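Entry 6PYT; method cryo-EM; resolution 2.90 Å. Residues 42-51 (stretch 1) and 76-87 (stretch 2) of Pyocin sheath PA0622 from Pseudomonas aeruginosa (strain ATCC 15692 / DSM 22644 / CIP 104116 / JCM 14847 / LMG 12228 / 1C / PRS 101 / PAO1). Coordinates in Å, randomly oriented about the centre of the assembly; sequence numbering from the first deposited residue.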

# COMPACT_ATOMS: atom_id res chain seq x y z
N LYS B 42 -59.11 17.75 -45.20
CA LYS B 42 -59.69 17.77 -46.52
C LYS B 42 -59.22 16.53 -47.28
O LYS B 42 -58.12 16.04 -47.02
CB LYS B 42 -59.29 19.04 -47.26
CG LYS B 42 -59.78 20.30 -46.60
CD LYS B 42 -61.30 20.38 -46.65
CE LYS B 42 -61.79 21.71 -46.10
NZ LYS B 42 -63.27 21.82 -46.13
N PRO B 43 -60.05 15.98 -48.19
CA PRO B 43 -59.72 14.70 -48.82
C PRO B 43 -58.42 14.63 -49.62
O PRO B 43 -57.52 13.87 -49.24
CB PRO B 43 -60.93 14.45 -49.73
CG PRO B 43 -62.03 15.13 -49.06
CD PRO B 43 -61.44 16.37 -48.46
N ASN B 44 -58.26 15.42 -50.67
CA ASN B 44 -57.05 15.29 -51.47
C ASN B 44 -55.97 16.29 -51.06
O ASN B 44 -55.37 16.96 -51.89
CB ASN B 44 -57.39 15.42 -52.95
CG ASN B 44 -58.21 14.27 -53.45
OD1 ASN B 44 -57.94 13.12 -53.13
ND2 ASN B 44 -59.25 14.57 -54.22
N VAL B 45 -55.70 16.37 -49.76
CA VAL B 45 -54.67 17.24 -49.22
C VAL B 45 -53.78 16.39 -48.31
O VAL B 45 -54.27 15.80 -47.35
CB VAL B 45 -55.24 18.43 -48.43
CG1 VAL B 45 -54.13 19.17 -47.73
CG2 VAL B 45 -55.98 19.37 -49.36
N PRO B 46 -52.48 16.30 -48.58
CA PRO B 46 -51.61 15.53 -47.70
C PRO B 46 -51.37 16.25 -46.38
O PRO B 46 -51.32 17.48 -46.32
CB PRO B 46 -50.31 15.42 -48.50
CG PRO B 46 -50.34 16.56 -49.43
CD PRO B 46 -51.78 16.79 -49.77
N VAL B 47 -51.26 15.47 -45.32
CA VAL B 47 -51.02 15.97 -43.97
C VAL B 47 -49.87 15.17 -43.35
O VAL B 47 -49.73 13.98 -43.61
CB VAL B 47 -52.29 15.89 -43.10
CG1 VAL B 47 -53.28 16.95 -43.52
CG2 VAL B 47 -52.95 14.55 -43.27
N LEU B 48 -49.04 15.84 -42.56
CA LEU B 48 -47.92 15.19 -41.90
C LEU B 48 -48.34 14.66 -40.54
O LEU B 48 -48.94 15.38 -39.74
CB LEU B 48 -46.72 16.14 -41.75
CG LEU B 48 -45.46 15.63 -41.03
CD1 LEU B 48 -44.21 16.07 -41.72
CD2 LEU B 48 -45.39 16.18 -39.61
N LEU B 49 -48.00 13.41 -40.27
CA LEU B 49 -48.45 12.68 -39.10
C LEU B 49 -47.24 12.23 -38.30
O LEU B 49 -46.27 11.73 -38.87
CB LEU B 49 -49.29 11.48 -39.50
CG LEU B 49 -50.80 11.61 -39.68
CD1 LEU B 49 -51.18 12.57 -40.74
CD2 LEU B 49 -51.30 10.27 -40.07
N THR B 50 -47.30 12.42 -36.98
CA THR B 50 -46.27 11.94 -36.07
C THR B 50 -46.82 11.13 -34.90
O THR B 50 -46.04 10.77 -34.02
CB THR B 50 -45.44 13.10 -35.51
OG1 THR B 50 -46.29 13.98 -34.77
CG2 THR B 50 -44.73 13.88 -36.61
N SER B 51 -48.12 10.86 -34.85
CA SER B 51 -48.70 10.22 -33.68
C SER B 51 -49.99 9.51 -34.08
O SER B 51 -50.61 9.83 -35.09
CB SER B 51 -49.00 11.24 -32.58
OG SER B 51 -47.82 11.82 -32.07
N ALA B 76 -42.82 1.64 -35.57
CA ALA B 76 -41.90 2.75 -35.65
C ALA B 76 -42.67 4.05 -35.47
O ALA B 76 -43.80 4.18 -35.94
CB ALA B 76 -41.16 2.77 -36.99
N GLN B 77 -42.05 5.00 -34.78
CA GLN B 77 -42.62 6.33 -34.63
C GLN B 77 -42.21 7.17 -35.84
O GLN B 77 -41.40 8.09 -35.77
CB GLN B 77 -42.17 6.95 -33.31
CG GLN B 77 -42.90 8.21 -32.90
CD GLN B 77 -42.38 8.77 -31.59
OE1 GLN B 77 -41.44 8.23 -31.01
NE2 GLN B 77 -42.97 9.86 -31.13
N ALA B 78 -42.80 6.82 -36.97
CA ALA B 78 -42.36 7.31 -38.26
C ALA B 78 -43.15 8.54 -38.67
O ALA B 78 -44.19 8.87 -38.10
CB ALA B 78 -42.50 6.22 -39.32
N VAL B 79 -42.64 9.23 -39.67
CA VAL B 79 -43.31 10.39 -40.25
C VAL B 79 -44.11 9.91 -41.44
O VAL B 79 -43.58 9.23 -42.32
CB VAL B 79 -42.29 11.46 -40.65
CG1 VAL B 79 -42.97 12.59 -41.38
CG2 VAL B 79 -41.58 11.99 -39.42
N ILE B 80 -45.40 10.23 -41.47
CA ILE B 80 -46.30 9.73 -42.49
C ILE B 80 -46.96 10.91 -43.18
O ILE B 80 -47.72 11.66 -42.56
CB ILE B 80 -47.37 8.79 -41.91
CG1 ILE B 80 -46.72 7.57 -41.27
CG2 ILE B 80 -48.30 8.34 -42.99
CD1 ILE B 80 -47.66 6.78 -40.42
N VAL B 81 -46.67 11.08 -44.47
CA VAL B 81 -47.43 11.97 -45.33
C VAL B 81 -48.61 11.16 -45.85
O VAL B 81 -48.44 10.27 -46.68
CB VAL B 81 -46.57 12.51 -46.48
CG1 VAL B 81 -47.40 13.32 -47.44
CG2 VAL B 81 -45.46 13.37 -45.92
N ALA B 82 -49.80 11.46 -45.35
CA ALA B 82 -50.99 10.67 -45.64
C ALA B 82 -51.99 11.49 -46.43
O ALA B 82 -52.22 12.66 -46.13
CB ALA B 82 -51.63 10.18 -44.34
N VAL B 83 -52.57 10.87 -47.45
CA VAL B 83 -53.54 11.51 -48.34
C VAL B 83 -54.85 10.74 -48.23
O VAL B 83 -54.94 9.61 -48.72
CB VAL B 83 -53.05 11.56 -49.79
CG1 VAL B 83 -54.09 12.22 -50.68
CG2 VAL B 83 -51.72 12.28 -49.89
N GLY B 84 -55.85 11.35 -47.61
CA GLY B 84 -57.13 10.71 -47.38
C GLY B 84 -58.10 10.74 -48.55
O GLY B 84 -59.00 11.57 -48.56
N VAL B 85 -57.93 9.86 -49.53
CA VAL B 85 -58.85 9.79 -50.66
C VAL B 85 -60.24 9.40 -50.18
O VAL B 85 -60.41 8.41 -49.46
CB VAL B 85 -58.32 8.79 -51.70
CG1 VAL B 85 -59.36 8.53 -52.75
CG2 VAL B 85 -57.08 9.35 -52.34
N GLU B 86 -61.24 10.19 -50.56
CA GLU B 86 -62.63 9.90 -50.20
C GLU B 86 -63.12 8.62 -50.88
O GLU B 86 -62.62 8.21 -51.93
CB GLU B 86 -63.53 11.07 -50.59
N THR B 87 -64.11 7.99 -50.26
CA THR B 87 -64.60 6.71 -50.73
C THR B 87 -65.49 6.89 -51.96
O THR B 87 -65.98 7.98 -52.26
CB THR B 87 -65.37 5.98 -49.63
OG1 THR B 87 -65.75 4.68 -50.09
CG2 THR B 87 -66.62 6.75 -49.24

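What holds the two backbones together? They run antiparallel, and four hydrogen bonds join them in two reciprocal pairs. Val47 N donates to Ala82 O at 3.1 Å, and Ala82 N returns a bond to Val47 O at 3.1 Å with a nearly straight N-H...O angle of 170°. Two residues further along, Leu49 N reaches Ile80 O at 2.9 Å, more bent at 134°, while Ile80 N donates to Leu49 O at 3.1 Å. The alternation is that of an antiparallel ladder: Leu48 and Val81, between these pairs, face each other without bonding, their CA atoms 4.7 Å apart.

Do the same carbonyls serve any other partner? Each of the four also receives a CA-H...O contact, because the neighbouring CA hydrogens point into the gap between strands. The shortest runs from Pro46 CA to Ala82 O, 3.3 Å; Val81 CA lies 3.5 Å from Val47 O, and Val79 CA 3.5 Å from Leu49 O. Proline has no N-H to offer, yet its CA still meets the facing strand.

How do the side chains pack? Alternation sends them to two faces. On one, Pro46 CB sits 3.7 Å from both Val81 CG1 and Val83 CG2, touching two valines at once, and Leu48 CD1 meets Val79 CG1 at 3.7 Å. On the other, Leu49 CB lies 4.1 Å from Ile80 CB, and Leu49 CD2 extends to Ala82 CB at 4.3 Å.

Does the pairing continue to Pro43? The chains stay close there, but the bonding does not. Pro43 O and Gly84 O are 2.8 Å apart, two acceptors with no hydrogen to share, and Gly84 N, 3.4 Å from Pro43 O, is poorly angled for a bond. Within its own stretch, Pro43 O accepts a weak bond from Val45 N at 3.1 Å.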